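Local coordinates for lipoprotein (Streptococcus pneumoniae, PDB 3CX3) that binds zinc and, as a surface lipoprotein homologous with the solute-binding components of ABC transporters, probably delivers the metal for uptake, at residues 122-127 with 191-196; 166-171 with 274-279; 138-143 with 149-154; 63-68 with 129-134; 181-186 with 236-241. One frame throughout, in Å; residues are numbered along the deposited sequence.

Interaction 1. Residues 122-127 with 191-196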
# COMPACT_ATOMS: atom_id res chain seq x y z
N TRP A 122 2.18 0.35 -4.15
CA TRP A 122 1.32 1.52 -4.08
C TRP A 122 1.97 2.80 -3.57
O TRP A 122 1.43 3.89 -3.78
CB TRP A 122 0.06 1.18 -3.28
CG TRP A 122 0.30 0.77 -1.84
CD1 TRP A 122 0.32 1.59 -0.77
CD2 TRP A 122 0.50 -0.56 -1.33
NE1 TRP A 122 0.54 0.87 0.39
CE2 TRP A 122 0.65 -0.45 0.07
CE3 TRP A 122 0.58 -1.83 -1.93
CZ2 TRP A 122 0.87 -1.57 0.90
CZ3 TRP A 122 0.80 -2.95 -1.11
CH2 TRP A 122 0.94 -2.81 0.30
N LEU A 123 3.14 2.67 -2.94
CA LEU A 123 3.88 3.76 -2.28
C LEU A 123 4.80 4.50 -3.21
O LEU A 123 5.43 5.49 -2.85
CB LEU A 123 4.70 3.21 -1.12
CG LEU A 123 3.88 2.82 0.12
CD1 LEU A 123 4.81 2.22 1.18
CD2 LEU A 123 3.06 4.02 0.68
N ASP A 124 4.91 3.99 -4.42
CA ASP A 124 5.71 4.65 -5.41
C ASP A 124 4.70 5.36 -6.27
O ASP A 124 3.86 4.71 -6.88
CB ASP A 124 6.48 3.63 -6.22
CG ASP A 124 7.17 4.22 -7.39
OD1 ASP A 124 6.85 5.37 -7.76
OD2 ASP A 124 8.03 3.52 -7.97
N PRO A 125 4.77 6.70 -6.30
CA PRO A 125 3.76 7.50 -7.00
C PRO A 125 3.44 7.00 -8.43
O PRO A 125 2.27 6.81 -8.76
CB PRO A 125 4.38 8.90 -7.00
CG PRO A 125 5.19 8.93 -5.74
CD PRO A 125 5.81 7.55 -5.69
N GLU A 126 4.46 6.78 -9.25
CA GLU A 126 4.28 6.15 -10.57
C GLU A 126 3.45 4.86 -10.58
O GLU A 126 2.60 4.66 -11.46
CB GLU A 126 5.64 5.82 -11.20
CG GLU A 126 6.30 6.96 -11.93
CD GLU A 126 6.88 6.51 -13.25
OE1 GLU A 126 6.15 5.85 -14.03
OE2 GLU A 126 8.07 6.81 -13.51
N LYS A 127 3.73 3.99 -9.60
CA LYS A 127 3.15 2.66 -9.54
C LYS A 127 1.76 2.68 -8.95
O LYS A 127 0.93 1.82 -9.28
CB LYS A 127 4.06 1.69 -8.78
CG LYS A 127 5.37 1.42 -9.54
CD LYS A 127 6.24 0.43 -8.80
CE LYS A 127 7.58 0.23 -9.48
NZ LYS A 127 7.44 -0.56 -10.73
N ALA A 191 11.60 4.41 -1.76
CA ALA A 191 13.05 4.61 -1.64
C ALA A 191 13.82 4.53 -2.97
O ALA A 191 14.66 5.39 -3.27
CB ALA A 191 13.64 3.63 -0.64
N LYS A 192 13.52 3.48 -3.75
CA LYS A 192 14.23 3.18 -4.99
C LYS A 192 13.89 4.21 -6.05
O LYS A 192 14.77 4.64 -6.80
CB LYS A 192 13.92 1.76 -5.47
CG LYS A 192 14.71 1.31 -6.70
CD LYS A 192 14.37 -0.13 -7.11
CE LYS A 192 15.41 -1.13 -6.62
NZ LYS A 192 15.12 -1.64 -5.25
N ARG A 193 12.63 4.64 -6.10
CA ARG A 193 12.27 5.72 -7.02
C ARG A 193 12.94 7.06 -6.66
O ARG A 193 12.90 8.02 -7.43
CB ARG A 193 10.76 5.89 -7.16
CG ARG A 193 10.41 6.96 -8.21
CD ARG A 193 9.14 6.70 -8.95
NE ARG A 193 9.11 5.40 -9.62
CZ ARG A 193 9.57 5.16 -10.85
NH1 ARG A 193 10.13 6.12 -11.57
NH2 ARG A 193 9.47 3.93 -11.35
N PHE A 194 13.59 7.12 -5.50
CA PHE A 194 14.13 8.39 -5.06
C PHE A 194 15.61 8.37 -4.67
O PHE A 194 16.09 9.31 -4.04
CB PHE A 194 13.23 8.98 -3.97
CG PHE A 194 11.91 9.42 -4.50
CD1 PHE A 194 10.77 8.66 -4.28
CD2 PHE A 194 11.80 10.59 -5.24
CE1 PHE A 194 9.53 9.07 -4.77
CE2 PHE A 194 10.57 11.02 -5.75
CZ PHE A 194 9.43 10.25 -5.51
N GLY A 195 16.32 7.33 -5.07
CA GLY A 195 17.75 7.22 -4.80
C GLY A 195 18.06 6.86 -3.37
O GLY A 195 19.18 6.47 -3.05
N LEU A 196 17.06 7.01 -2.49
CA LEU A 196 17.17 6.59 -1.11
C LEU A 196 17.35 5.08 -1.03
O LEU A 196 17.05 4.35 -1.99
CB LEU A 196 15.91 6.97 -0.35
CG LEU A 196 15.35 8.39 -0.52
CD1 LEU A 196 13.95 8.43 0.07
CD2 LEU A 196 16.24 9.44 0.14
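Arg193 reaches over from the end of helix 188-193 and lays its guanidinium between two acids at the start of helix 125-142. The tight part of the contact is its bond to the buried Asp124: Arg193 NE donates to Asp124 OD2 at 2.7 Å, nearly straight at 168°; it meets the syn lone pair of OD2, and that oxygen lies in the guanidinium plane. Asp124 suits its place because it is also the N-cap residue of helix 125-142; CG swings anti to the backbone N (chi1 171°), which carries the carboxylate toward the arginine. The contact thus joins the N-terminal end of helix 125-142, packed under the first lobe, to the end of helix 188-193 in the lobe with strand 180-182; the long helix 147-173 runs beneath both. Also buried, Pro125 CD meets the edge of the Phe194 ring, 4.1 Å from Phe194 CE1. This rigid proline and flat ring pack against helices 147-173 and 268-281 with little loss of flexibility, and Met276 touches each of them. Only the outer rim is looser. There the partly exposed Glu126 holds OE2 over one face of the guanidinium, 2.9 Å from Arg193 NH1 but well out of the plane, a salt bridge of charge alone. Lys127 NZ comes within 5.0 Å of Arg193 NH2, a like charge that the two acids probably offset.

Interaction 2. Residues 166-171 with 274-279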
# COMPACT_ATOMS: atom_id res chain seq x y z
N LYS A 166 7.57 14.69 -9.33
CA LYS A 166 8.30 15.90 -9.76
C LYS A 166 8.60 16.88 -8.63
O LYS A 166 9.73 17.37 -8.50
CB LYS A 166 7.53 16.64 -10.85
CG LYS A 166 8.12 16.48 -12.22
CD LYS A 166 7.33 15.50 -13.04
CE LYS A 166 7.29 15.96 -14.49
NZ LYS A 166 6.88 17.40 -14.60
N LYS A 167 7.57 17.18 -7.83
CA LYS A 167 7.74 18.04 -6.67
C LYS A 167 8.85 17.47 -5.80
O LYS A 167 9.75 18.20 -5.39
CB LYS A 167 6.42 18.16 -5.91
CG LYS A 167 6.39 19.14 -4.73
CD LYS A 167 4.96 19.28 -4.23
CE LYS A 167 4.90 19.73 -2.79
NZ LYS A 167 4.92 21.21 -2.70
N PHE A 168 8.81 16.16 -5.58
CA PHE A 168 9.72 15.49 -4.65
C PHE A 168 11.09 15.03 -5.13
O PHE A 168 12.00 14.84 -4.31
CB PHE A 168 8.98 14.34 -3.96
CG PHE A 168 8.19 14.79 -2.79
CD1 PHE A 168 8.76 14.85 -1.53
CD2 PHE A 168 6.88 15.22 -2.96
CE1 PHE A 168 8.02 15.30 -0.45
CE2 PHE A 168 6.14 15.66 -1.87
CZ PHE A 168 6.71 15.69 -0.62
N GLN A 169 11.27 14.83 -6.43
CA GLN A 169 12.57 14.35 -6.91
C GLN A 169 13.72 15.25 -6.44
O GLN A 169 14.72 14.72 -5.94
CB GLN A 169 12.57 14.13 -8.43
CG GLN A 169 13.78 13.35 -8.96
CD GLN A 169 14.01 12.00 -8.26
OE1 GLN A 169 14.50 11.94 -7.13
NE2 GLN A 169 13.69 10.91 -8.95
N PRO A 170 13.59 16.59 -6.57
CA PRO A 170 14.61 17.49 -6.03
C PRO A 170 14.81 17.37 -4.52
O PRO A 170 15.96 17.29 -4.08
CB PRO A 170 14.10 18.88 -6.41
CG PRO A 170 13.29 18.63 -7.63
CD PRO A 170 12.56 17.36 -7.28
N LYS A 171 13.73 17.37 -3.75
CA LYS A 171 13.80 17.20 -2.29
C LYS A 171 14.80 16.10 -1.94
O LYS A 171 15.77 16.33 -1.21
CB LYS A 171 12.43 16.83 -1.72
CG LYS A 171 11.29 17.70 -2.19
CD LYS A 171 10.63 18.46 -1.05
CE LYS A 171 9.51 19.33 -1.61
NZ LYS A 171 8.62 19.84 -0.53
N GLU A 274 1.67 13.28 2.11
CA GLU A 274 1.90 13.70 3.50
C GLU A 274 3.04 12.91 4.15
O GLU A 274 3.89 13.48 4.83
CB GLU A 274 0.63 13.60 4.33
CG GLU A 274 0.93 13.71 5.82
CD GLU A 274 -0.31 13.82 6.67
OE1 GLU A 274 -0.37 14.78 7.48
OE2 GLU A 274 -1.21 12.96 6.54
N ASN A 275 3.07 11.60 3.95
CA ASN A 275 4.17 10.81 4.45
C ASN A 275 5.43 11.04 3.64
O ASN A 275 6.53 10.84 4.13
CB ASN A 275 3.80 9.33 4.51
CG ASN A 275 2.63 9.08 5.44
OD1 ASN A 275 2.76 9.17 6.67
ND2 ASN A 275 1.47 8.77 4.86
N MSE A 276 5.28 11.49 2.40
CA MSE A 276 6.45 11.88 1.62
C MSE A 276 7.10 13.15 2.17
O MSE A 276 8.32 13.27 2.12
CB MSE A 276 6.13 11.98 0.15
CG MSE A 276 5.93 10.62 -0.46
SE MSE A 276 5.41 10.71 -2.30
CE MSE A 276 7.08 11.31 -3.11
N SER A 277 6.28 14.07 2.69
CA SER A 277 6.75 15.23 3.47
C SER A 277 7.67 14.81 4.59
O SER A 277 8.87 15.14 4.61
CB SER A 277 5.57 15.96 4.13
OG SER A 277 4.92 16.84 3.25
N ILE A 278 7.08 14.10 5.54
CA ILE A 278 7.75 13.62 6.73
C ILE A 278 9.13 13.06 6.39
O ILE A 278 10.14 13.58 6.88
CB ILE A 278 6.83 12.60 7.48
CG1 ILE A 278 5.55 13.31 7.94
CG2 ILE A 278 7.56 11.93 8.66
CD1 ILE A 278 4.37 12.39 8.19
N LEU A 279 9.18 12.07 5.51
CA LEU A 279 10.44 11.44 5.11
C LEU A 279 11.48 12.42 4.53
O LEU A 279 12.66 12.39 4.91
CB LEU A 279 10.20 10.28 4.13
CG LEU A 279 11.43 9.45 3.74
CD1 LEU A 279 12.05 8.78 4.97
CD2 LEU A 279 11.10 8.42 2.65
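Helix 166-171 and helix 274-279 approach most closely at Phe168 and selenomethionine Met276, whose CA atoms are 7.9 Å apart, and the first helix is kinked where Pro170 has no N-H to give to the turn before. Phe168 points across this gap and supplies the whole of its segment's contact. Over one face of its ring lies Met276 CB, 4.0 Å from the ring centroid and 18° off the normal, a CH-pi contact displaced toward the rim. The methionine chain then runs along the ring: CG sits anti to the carbonyl carbon (chi1 -72°), and a bend at the last torsion (chi3 72°) folds the methyl back, so that Met276 CE rests 3.7 Å from Phe168 CG. SE, in place of the native sulfur, lies obliquely to the ring, 5.0 Å from the centroid, making a Met-aromatic contact. The far end of the ring meets backbone instead, with Phe168 CE1 3.3 Å from Met276 O and Phe168 CZ 3.7 Å from Ser277 N. Methionine suits this position because its flexible chain can follow the ring and still touch Leu190. Phe168 is further covered by Glu273 and Ala280 of the same helix 268-281. No hydrogen bond links the two segments. This is apolar helix-helix packing, by which the long helix 147-173, running under both lobes in this family of metal-binding proteins, is tied to the last helix, 268-281.

Interaction 3. Residues 138-143 with 149-154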
# COMPACT_ATOMS: atom_id res chain seq x y z
N LYS A 138 -10.13 -2.68 -16.16
CA LYS A 138 -10.93 -3.84 -15.75
C LYS A 138 -12.33 -3.40 -15.39
O LYS A 138 -13.30 -4.04 -15.78
CB LYS A 138 -10.27 -4.58 -14.58
CG LYS A 138 -8.94 -5.24 -14.90
CD LYS A 138 -8.30 -5.79 -13.63
CE LYS A 138 -7.49 -7.06 -13.85
NZ LYS A 138 -6.45 -6.96 -14.93
N LEU A 139 -12.43 -2.31 -14.64
CA LEU A 139 -13.74 -1.71 -14.36
C LEU A 139 -14.48 -1.35 -15.65
O LEU A 139 -15.70 -1.59 -15.75
CB LEU A 139 -13.63 -0.49 -13.44
CG LEU A 139 -14.11 -0.67 -11.99
CD1 LEU A 139 -13.64 -2.01 -11.40
CD2 LEU A 139 -13.70 0.50 -11.06
N SER A 140 -13.78 -0.81 -16.63
CA SER A 140 -14.48 -0.35 -17.83
C SER A 140 -14.79 -1.46 -18.85
O SER A 140 -15.60 -1.27 -19.75
CB SER A 140 -13.85 0.91 -18.45
OG SER A 140 -12.58 0.69 -18.96
N GLU A 141 -14.17 -2.64 -18.69
CA GLU A 141 -14.65 -3.81 -19.44
C GLU A 141 -15.87 -4.45 -18.75
O GLU A 141 -16.79 -4.91 -19.40
CB GLU A 141 -13.53 -4.81 -19.74
CG GLU A 141 -13.88 -6.33 -19.66
CD GLU A 141 -15.06 -6.78 -20.53
OE1 GLU A 141 -15.22 -6.33 -21.69
OE2 GLU A 141 -15.86 -7.60 -20.03
N VAL A 142 -15.87 -4.47 -17.42
CA VAL A 142 -16.98 -5.05 -16.66
C VAL A 142 -18.28 -4.22 -16.73
O VAL A 142 -19.38 -4.78 -16.83
CB VAL A 142 -16.54 -5.35 -15.20
CG1 VAL A 142 -17.71 -5.26 -14.21
CG2 VAL A 142 -15.84 -6.70 -15.15
N ASP A 143 -18.11 -2.91 -16.70
CA ASP A 143 -19.22 -1.94 -16.68
C ASP A 143 -18.98 -1.00 -17.87
O ASP A 143 -18.57 0.14 -17.73
CB ASP A 143 -19.23 -1.21 -15.33
CG ASP A 143 -20.16 -0.00 -15.30
OD1 ASP A 143 -19.64 1.13 -15.27
OD2 ASP A 143 -21.41 -0.17 -15.31
N THR A 149 -16.02 7.76 -17.54
CA THR A 149 -15.83 8.24 -16.18
C THR A 149 -14.58 7.65 -15.54
O THR A 149 -13.83 8.36 -14.87
CB THR A 149 -17.08 7.98 -15.32
OG1 THR A 149 -18.20 8.64 -15.92
CG2 THR A 149 -16.89 8.51 -13.89
N TYR A 150 -14.34 6.35 -15.79
CA TYR A 150 -13.22 5.63 -15.22
C TYR A 150 -11.91 6.10 -15.80
O TYR A 150 -10.98 6.43 -15.05
CB TYR A 150 -13.35 4.11 -15.41
CG TYR A 150 -14.61 3.48 -14.82
CD1 TYR A 150 -15.39 2.61 -15.58
CD2 TYR A 150 -15.01 3.76 -13.52
CE1 TYR A 150 -16.54 2.05 -15.06
CE2 TYR A 150 -16.17 3.21 -12.99
CZ TYR A 150 -16.92 2.35 -13.77
OH TYR A 150 -18.06 1.79 -13.24
N GLN A 151 -11.81 6.12 -17.12
CA GLN A 151 -10.57 6.50 -17.79
C GLN A 151 -10.10 7.94 -17.50
O GLN A 151 -8.90 8.22 -17.55
CB GLN A 151 -10.66 6.25 -19.30
CG GLN A 151 -10.96 4.80 -19.68
CD GLN A 151 -9.92 3.80 -19.19
OE1 GLN A 151 -8.73 3.98 -19.38
NE2 GLN A 151 -10.39 2.73 -18.55
N LYS A 152 -11.04 8.84 -17.19
CA LYS A 152 -10.66 10.22 -16.87
C LYS A 152 -10.35 10.42 -15.37
O LYS A 152 -9.44 11.18 -15.01
CB LYS A 152 -11.69 11.23 -17.42
CG LYS A 152 -11.19 12.70 -17.40
CD LYS A 152 -11.47 13.46 -18.73
CE LYS A 152 -10.22 13.58 -19.64
NZ LYS A 152 -9.54 12.27 -19.89
N ASN A 153 -11.08 9.73 -14.51
CA ASN A 153 -10.74 9.71 -13.09
C ASN A 153 -9.34 9.18 -12.84
O ASN A 153 -8.53 9.82 -12.15
CB ASN A 153 -11.77 8.91 -12.30
CG ASN A 153 -13.08 9.63 -12.17
OD1 ASN A 153 -13.23 10.75 -12.66
ND2 ASN A 153 -14.05 9.01 -11.52
N ALA A 154 -9.06 8.01 -13.41
CA ALA A 154 -7.71 7.44 -13.44
C ALA A 154 -6.68 8.40 -14.05
O ALA A 154 -5.56 8.52 -13.54
CB ALA A 154 -7.71 6.14 -14.20
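The Tyr150 ring has Leu139 CB squarely over the centre of one face, 4.1 Å from the centroid and only 8° off the normal, while Ser140 CB and Asp143 OD1 come up at its edge. This CH-pi contact is the heart of a helical hairpin: helix 138-142 and helix 149-154 run antiparallel at 170°, their axes 9.7 Å apart, joined by a short turn. Leu139 continues over the same ring with CD2, 4.1 Å from Tyr150 CE2, and its side chain crosses the tyrosine at about a right angle. A large flat ring is well placed here, because it spans the gap between the helices and still carries a polar end to the turn. With CG anti to the carbonyl carbon (chi1 -58°), the ring leans across to helix 125-142, where Ser140 CB touches Tyr150 CD1 at 3.7 Å. Ala136 of that helix and Val27 and Ser28 of helix 18-28 also pack on Tyr150, which ties the hairpin to its neighbour. Ser140 keeps its hydroxyl on its own helix, bonded to the carbonyls of Ala136 and Asp137, a common way to bury a serine. Asp143, the first residue to leave helical geometry, turns its carboxylate to the tyrosine, its plane steeply inclined to the ring. The phenol also bonds Asn32 ND2, and Tyr150 OH donates to Asp143 OD1 at 2.7 Å, approaching from above the carboxylate plane.

Interaction 4. Residues 63-68 with 129-134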
# COMPACT_ATOMS: atom_id res chain seq x y z
N VAL A 63 -12.35 -6.34 -5.56
CA VAL A 63 -11.05 -5.83 -5.99
C VAL A 63 -10.00 -5.98 -4.91
O VAL A 63 -10.16 -5.43 -3.81
CB VAL A 63 -11.13 -4.33 -6.40
CG1 VAL A 63 -9.78 -3.82 -6.83
CG2 VAL A 63 -12.12 -4.14 -7.53
N TYR A 64 -8.94 -6.74 -5.22
CA TYR A 64 -7.79 -6.84 -4.34
C TYR A 64 -6.51 -6.33 -5.02
O TYR A 64 -6.55 -5.94 -6.19
CB TYR A 64 -7.66 -8.26 -3.71
CG TYR A 64 -7.22 -9.33 -4.66
CD1 TYR A 64 -8.10 -9.88 -5.58
CD2 TYR A 64 -5.90 -9.77 -4.66
CE1 TYR A 64 -7.67 -10.86 -6.46
CE2 TYR A 64 -5.47 -10.75 -5.54
CZ TYR A 64 -6.36 -11.28 -6.44
OH TYR A 64 -5.93 -12.25 -7.32
N HIS A 65 -5.40 -6.28 -4.27
CA HIS A 65 -4.14 -5.75 -4.80
C HIS A 65 -3.44 -6.76 -5.68
O HIS A 65 -3.23 -6.49 -6.87
CB HIS A 65 -3.23 -5.25 -3.66
CG HIS A 65 -1.84 -4.85 -4.07
ND1 HIS A 65 -1.58 -3.75 -4.87
CD2 HIS A 65 -0.63 -5.36 -3.74
CE1 HIS A 65 -0.27 -3.64 -5.05
NE2 HIS A 65 0.33 -4.58 -4.36
N SER A 66 -3.10 -7.93 -5.12
CA SER A 66 -2.15 -8.86 -5.76
C SER A 66 -2.17 -10.26 -5.18
O SER A 66 -2.41 -10.43 -3.99
CB SER A 66 -0.73 -8.31 -5.61
OG SER A 66 0.24 -9.23 -6.05
N HIS A 67 -1.86 -11.25 -6.00
CA HIS A 67 -1.86 -12.64 -5.55
C HIS A 67 -0.78 -12.87 -4.49
O HIS A 67 -0.92 -13.74 -3.64
CB HIS A 67 -1.73 -13.62 -6.73
CG HIS A 67 -0.51 -13.40 -7.57
ND1 HIS A 67 -0.51 -12.62 -8.71
CD2 HIS A 67 0.76 -13.88 -7.45
CE1 HIS A 67 0.71 -12.61 -9.24
NE2 HIS A 67 1.49 -13.37 -8.49
N THR A 68 0.28 -12.06 -4.56
CA THR A 68 1.39 -12.05 -3.61
C THR A 68 1.12 -11.36 -2.24
O THR A 68 2.01 -11.32 -1.36
CB THR A 68 2.61 -11.36 -4.25
OG1 THR A 68 2.36 -9.96 -4.36
CG2 THR A 68 2.85 -11.90 -5.62
N GLY A 129 -0.05 5.11 -9.79
CA GLY A 129 -0.58 5.49 -11.10
C GLY A 129 -0.94 4.34 -12.01
O GLY A 129 -2.09 4.22 -12.44
N GLU A 130 0.03 3.47 -12.30
CA GLU A 130 -0.24 2.32 -13.17
C GLU A 130 -1.36 1.39 -12.66
O GLU A 130 -2.05 0.75 -13.47
CB GLU A 130 1.01 1.54 -13.58
CG GLU A 130 2.22 1.57 -12.67
CD GLU A 130 3.53 1.40 -13.48
OE1 GLU A 130 4.32 2.38 -13.58
OE2 GLU A 130 3.74 0.29 -14.04
N GLU A 131 -1.54 1.36 -11.34
CA GLU A 131 -2.51 0.46 -10.74
C GLU A 131 -3.91 1.03 -10.82
O GLU A 131 -4.88 0.27 -10.92
CB GLU A 131 -2.14 0.15 -9.29
CG GLU A 131 -2.72 -1.16 -8.82
CD GLU A 131 -2.42 -1.46 -7.39
OE1 GLU A 131 -1.36 -1.03 -6.89
OE2 GLU A 131 -3.24 -2.14 -6.74
N ALA A 132 -4.00 2.36 -10.77
CA ALA A 132 -5.23 3.12 -11.06
C ALA A 132 -5.77 2.81 -12.45
O ALA A 132 -6.97 2.56 -12.60
CB ALA A 132 -4.93 4.60 -10.96
N GLN A 133 -4.88 2.84 -13.44
CA GLN A 133 -5.18 2.47 -14.84
C GLN A 133 -5.79 1.08 -14.97
O GLN A 133 -6.91 0.93 -15.47
CB GLN A 133 -3.90 2.53 -15.69
CG GLN A 133 -3.76 3.76 -16.53
CD GLN A 133 -4.44 3.62 -17.88
OE1 GLN A 133 -5.67 3.65 -17.95
NE2 GLN A 133 -3.66 3.44 -18.94
N ILE A 134 -5.04 0.06 -14.54
CA ILE A 134 -5.51 -1.32 -14.55
C ILE A 134 -6.92 -1.37 -13.99
O ILE A 134 -7.80 -2.02 -14.55
CB ILE A 134 -4.61 -2.27 -13.74
CG1 ILE A 134 -3.16 -2.18 -14.21
CG2 ILE A 134 -5.15 -3.70 -13.86
CD1 ILE A 134 -2.11 -2.91 -13.34
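His65 and Glu131 make this contact by a buried His-carboxylate hydrogen bond, which links the loop leaving strand 61-64 of the parallel four-stranded sheet to helix 125-142. The polar interaction comes first. His65 ND1 donates to Glu131 OE2 at 3.0 Å with an angle of 155°, and the acceptor lies close to the plane of the imidazole, at its edge. On the acid the donor arrives from the syn side but tilted out of the carboxylate plane, the two flat groups being 46° apart. Glu131 reaches its partner as an extended arm, with CG anti to the backbone N (chi1 -156°) and the next torsion straight, which bridges the 8.7 Å between His65 CA and Glu131 CA. The other nitrogen, His65 NE2, is also used, bonding to the carbonyl of Pro119. With both nitrogens engaged, the rotation of the ring is fixed; since both partners are acceptors, the ring probably carries protons on both nitrogens, a cationic form the carboxylate would favour. Side chains grip the backbone of His65: Glu70 OE2 accepts from its N, and Ser91 OG bonds its O. Packing supplies the rest: Ile20 of helix 18-28 touches both His65 and Glu131, Trp122 meets the imidazole edge-to-face, and Ala90 lies against Glu131. The histidine side chain, about 9 Å from the zinc ion, lies beyond the first shell, bonded to the chain just before the ligand His120. Farther along the loop, Ser66 OG and Thr68 OG1 share a hydrogen bond of 2.8 Å.

Interaction 5. Residues 181-186 with 236-241. With ZN (zinc ion), chain E.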
# COMPACT_ATOMS: atom_id res chain seq x y z
N VAL A 181 15.16 4.09 8.35
CA VAL A 181 14.65 2.84 8.95
C VAL A 181 13.20 2.90 9.44
O VAL A 181 12.80 3.80 10.21
CB VAL A 181 15.65 2.16 9.97
CG1 VAL A 181 16.70 3.12 10.44
CG2 VAL A 181 14.92 1.51 11.13
N THR A 182 12.44 1.92 8.96
CA THR A 182 10.99 1.88 9.07
C THR A 182 10.58 0.63 9.82
O THR A 182 11.37 -0.32 9.93
CB THR A 182 10.29 1.83 7.69
OG1 THR A 182 10.49 0.54 7.11
CG2 THR A 182 10.80 2.90 6.76
N GLN A 183 9.33 0.62 10.28
CA GLN A 183 8.86 -0.42 11.16
C GLN A 183 8.77 -1.81 10.52
O GLN A 183 9.22 -2.80 11.13
CB GLN A 183 7.54 -0.04 11.81
CG GLN A 183 7.19 -0.99 12.89
CD GLN A 183 5.94 -0.60 13.63
OE1 GLN A 183 5.93 0.36 14.41
NE2 GLN A 183 4.88 -1.35 13.40
N HIS A 184 8.19 -1.90 9.33
CA HIS A 184 8.44 -3.07 8.47
C HIS A 184 8.90 -2.69 7.07
O HIS A 184 8.95 -1.52 6.74
CB HIS A 184 7.29 -4.06 8.48
CG HIS A 184 6.14 -3.71 7.59
ND1 HIS A 184 5.19 -2.75 7.94
CD2 HIS A 184 5.73 -4.25 6.42
CE1 HIS A 184 4.27 -2.70 6.99
NE2 HIS A 184 4.57 -3.59 6.06
N THR A 185 9.26 -3.69 6.27
CA THR A 185 9.81 -3.41 4.94
C THR A 185 8.71 -3.01 3.94
O THR A 185 8.29 -3.85 3.13
CB THR A 185 10.63 -4.62 4.37
OG1 THR A 185 11.54 -5.12 5.35
CG2 THR A 185 11.39 -4.22 3.11
N ALA A 186 8.30 -1.75 3.99
CA ALA A 186 7.24 -1.30 3.11
C ALA A 186 7.64 -0.28 2.03
O ALA A 186 6.97 -0.17 1.02
CB ALA A 186 6.08 -0.77 3.93
N ALA A 236 0.18 -0.55 16.63
CA ALA A 236 0.96 -0.64 17.87
C ALA A 236 2.09 -1.63 17.84
O ALA A 236 3.18 -1.33 18.32
CB ALA A 236 0.05 -0.91 19.08
N SER A 237 1.82 -2.79 17.25
CA SER A 237 2.77 -3.90 17.19
C SER A 237 4.13 -3.58 16.53
O SER A 237 4.54 -4.22 15.55
CB SER A 237 2.12 -5.14 16.55
OG SER A 237 2.11 -5.04 15.14
N SER A 238 4.81 -2.56 17.06
CA SER A 238 6.26 -2.63 17.22
C SER A 238 6.73 -1.96 18.50
O SER A 238 7.04 -0.77 18.55
CB SER A 238 7.05 -2.15 16.01
OG SER A 238 8.35 -2.73 16.00
N LYS A 239 6.72 -2.77 19.55
CA LYS A 239 7.56 -2.56 20.69
C LYS A 239 8.98 -2.76 20.20
O LYS A 239 9.90 -2.05 20.60
CB LYS A 239 7.21 -3.58 21.77
CG LYS A 239 6.12 -3.12 22.73
CD LYS A 239 4.91 -2.46 22.03
CE LYS A 239 4.15 -1.55 23.00
NZ LYS A 239 4.93 -0.33 23.41
N VAL A 240 9.17 -3.72 19.30
CA VAL A 240 10.50 -4.07 18.82
C VAL A 240 11.22 -2.87 18.15
O VAL A 240 12.45 -2.84 18.08
CB VAL A 240 10.47 -5.42 18.01
CG1 VAL A 240 9.08 -5.69 17.49
CG2 VAL A 240 11.51 -5.47 16.90
N ALA A 241 10.44 -1.87 17.73
CA ALA A 241 10.96 -0.56 17.34
C ALA A 241 11.20 0.34 18.55
O ALA A 241 12.33 0.69 18.83
CB ALA A 241 10.05 0.12 16.34
ZN ZN E . 3.33 -4.04 4.45
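Gln183 faces Ser238 across the contact, though their modelled approach is too close to be trusted in detail, and the next residue, His184, binds the zinc ion through NE2 at 2.1 Å. Both follow strand 180-182 of the second parallel sheet, in the usual place for a ligand site of a two-lobed binding protein, where loops leave the ends of the strands. His44, His120 and Glu259 complete the metal site. The His184 ring takes its direction from chi1 80°, with CG between the backbone N and the carbonyl carbon, and Ala186 CB lies 3.8 Å above one face. Behind the metal, His184 ND1 bonds Glu233, a second-shell acid that fixes the ring and probably makes the imidazole a stronger donor to zinc. Gln183 extends toward 237-238, its CG anti to the backbone N (chi1 -170°), and its OE1 bonds the backbone N of Glu233, holding the neighbouring strand end. Ser238 suits the N-cap of helix 239-245, where its hydroxyl accepts weakly from Ala241 N. Within the zinc-bearing turn, Thr182 OG1 donates to His184 O at 2.6 Å, from above the carbonyl plane.

In the fold
All five contacts are largely buried, but their chemistry follows their place. Interactions 1, 3 and 4 share helix 125-142: a salt-bridge network at its start, a His-carboxylate bond along it and ring packing at its end. Interactions 2 and 3 share helix 147-173 at well-separated places, and both are dominated by an aromatic side chain against a neighbouring helix. Interaction 1 touches interaction 2 through Phe194 and Met276, interaction 4 through Trp122 and His65, and interaction 5 through Leu123 and Ala186. Interaction 5 alone includes a zinc ligand; interaction 4 lies in the opposite lobe, about 25 Å away between centres. The ionic edge of interaction 1 is partly exposed, unlike the apolar centre of interaction 2.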